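Local atomic coordinates of NAD nucleotidase (Haemophilus influenzae, PDB entry 3ZTV), a protein that degrades NAD in the periplasm to adenosine and nicotinamide riboside, acting as a zinc-dependent NAD pyrophosphatase and 5'-nucleotidase. Residues I343-Y346 and K347-D351. Sequence-based numbering, arbitrary orientation.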
loop_
_atom_site.group_PDB
_atom_site.type_symbol
_atom_site.label_atom_id
_atom_site.label_comp_id
_atom_site.label_asym_id
_atom_site.label_seq_id
_atom_site.Cartn_x
_atom_site.Cartn_y
_atom_site.Cartn_z
ATOM N N ILE A 343 12.009 -10.346 40.361
ATOM C CA ILE A 343 12.157 -11.675 39.787
ATOM C C ILE A 343 12.050 -12.780 40.849
ATOM O O ILE A 343 11.472 -13.839 40.596
ATOM C CB ILE A 343 13.437 -11.785 38.939
ATOM C CG1 ILE A 343 13.306 -10.898 37.693
ATOM C CG2 ILE A 343 13.684 -13.226 38.513
ATOM C CD1 ILE A 343 14.586 -10.793 36.878
ATOM N N ALA A 344 12.586 -12.532 42.041
ATOM C CA ALA A 344 12.455 -13.487 43.141
ATOM C C ALA A 344 10.988 -13.712 43.480
ATOM O O ALA A 344 10.547 -14.849 43.685
ATOM C CB ALA A 344 13.215 -12.989 44.366
ATOM N N LYS A 345 10.230 -12.625 43.536
ATOM C CA LYS A 345 8.804 -12.704 43.816
ATOM C C LYS A 345 8.063 -13.496 42.743
ATOM O O LYS A 345 7.258 -14.382 43.054
ATOM C CB LYS A 345 8.202 -11.302 43.946
ATOM C CG LYS A 345 6.696 -11.299 44.155
ATOM C CD LYS A 345 6.135 -9.888 44.257
ATOM C CE LYS A 345 6.169 -9.178 42.913
ATOM N NZ LYS A 345 5.614 -7.798 43.004
ATOM N N TYR A 346 8.327 -13.177 41.475
ATOM C CA TYR A 346 7.637 -13.846 40.371
ATOM C C TYR A 346 8.065 -15.300 40.213
ATOM O O TYR A 346 7.251 -16.159 39.861
ATOM C CB TYR A 346 7.785 -13.071 39.048
ATOM C CG TYR A 346 6.930 -11.830 38.991
ATOM C CD1 TYR A 346 5.548 -11.924 38.931
ATOM C CD2 TYR A 346 7.501 -10.562 38.997
ATOM C CE1 TYR A 346 4.753 -10.789 38.881
ATOM C CE2 TYR A 346 6.714 -9.425 38.951
ATOM C CZ TYR A 346 5.343 -9.546 38.893
ATOM O OH TYR A 346 4.554 -8.417 38.845
ATOM N N LYS A 347 9.336 -15.579 40.473
ATOM C CA LYS A 347 9.833 -16.945 40.403
ATOM C C LYS A 347 9.132 -17.847 41.434
ATOM O O LYS A 347 8.724 -18.963 41.114
ATOM C CB LYS A 347 11.351 -16.976 40.592
ATOM C CG LYS A 347 11.976 -18.336 40.337
ATOM C CD LYS A 347 13.494 -18.248 40.315
ATOM C CE LYS A 347 14.121 -19.562 39.867
ATOM N NZ LYS A 347 15.594 -19.435 39.693
ATOM N N SER A 348 8.998 -17.359 42.665
ATOM C CA SER A 348 8.273 -18.082 43.709
ATOM C C SER A 348 6.802 -18.285 43.334
ATOM O O SER A 348 6.256 -19.383 43.492
ATOM C CB SER A 348 8.394 -17.330 45.034
ATOM O OG SER A 348 9.722 -17.383 45.520
ATOM N N GLU A 349 6.150 -17.234 42.840
ATOM C CA GLU A 349 4.759 -17.356 42.401
ATOM C C GLU A 349 4.635 -18.344 41.245
ATOM O O GLU A 349 3.708 -19.164 41.210
ATOM C CB GLU A 349 4.190 -15.993 41.993
ATOM C CG GLU A 349 3.995 -15.010 43.145
ATOM C CD GLU A 349 3.461 -13.660 42.689
ATOM O OE1 GLU A 349 2.876 -13.590 41.589
ATOM O OE2 GLU A 349 3.627 -12.668 43.433
ATOM N N LYS A 350 5.568 -18.262 40.298
ATOM C CA LYS A 350 5.565 -19.141 39.137
ATOM C C LYS A 350 5.599 -20.614 39.545
ATOM O O LYS A 350 4.879 -21.443 38.980
ATOM C CB LYS A 350 6.732 -18.797 38.204
ATOM C CG LYS A 350 6.733 -19.571 36.893
ATOM C CD LYS A 350 7.807 -19.052 35.944
ATOM C CE LYS A 350 9.191 -19.468 36.397
ATOM N NZ LYS A 350 9.459 -20.898 36.081
ATOM N N ASP A 351 6.416 -20.935 40.544
ATOM C CA ASP A 351 6.551 -22.318 40.987
ATOM C C ASP A 351 5.243 -22.870 41.553
ATOM O O ASP A 351 4.949 -24.057 41.407
ATOM C CB ASP A 351 7.702 -22.461 41.990
ATOM C CG ASP A 351 9.061 -22.232 41.351
ATOM O OD1 ASP A 351 9.152 -22.260 40.103
ATOM O OD2 ASP A 351 10.043 -22.029 42.096
HETATM O O HOH W 1 12.442 -16.981 44.421
#
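Four successive i to i+4 backbone hydrogen bonds join one turn of α-helix to the next, the first from Lys-347 N to Ile-343 O and the last, 2.7 Å long, from Lys-350 N to Tyr-346 O. Beside this ladder Tyr-346 is buried, whereas Lys-345 is exposed and Glu-349 partly so. Lys-345 and Glu-349, also four residues apart, run side by side in the same direction, and Glu-349 OE2 rests 3.4 Å from Lys-345 CG. The lysine chain bends at its third torsion (71°), which carries CE over one face of the Tyr-346 ring, toward the rim, and leaves NZ 5.3 Å from Glu-349 OE2. At that distance the opposite charges are not in contact, though a weak attraction is likely. The other carboxylate oxygen, Glu-349 OE1, approaches the same ring obliquely, 4.1 Å from Tyr-346 CD1. Ala-344 O, which already accepts from Ser-348 N, also takes a hydrogen bond from a water (2.9 Å) bonded to Ser-348 OG as well. The whole lies on helix 337-353, at the surface and away from the zinc and adenosine sites. Lys-347 NZ forms a salt bridge with Glu-26 OE1. Tyr-346 packs edge-to-face with Phe-81, in the loop between helices 76-79 and 84-93; Lys-350 lies on Leu-76 and Tyr-77 of the first helix, and Tyr-346 touches Ala-85 and Ala-88 of the second.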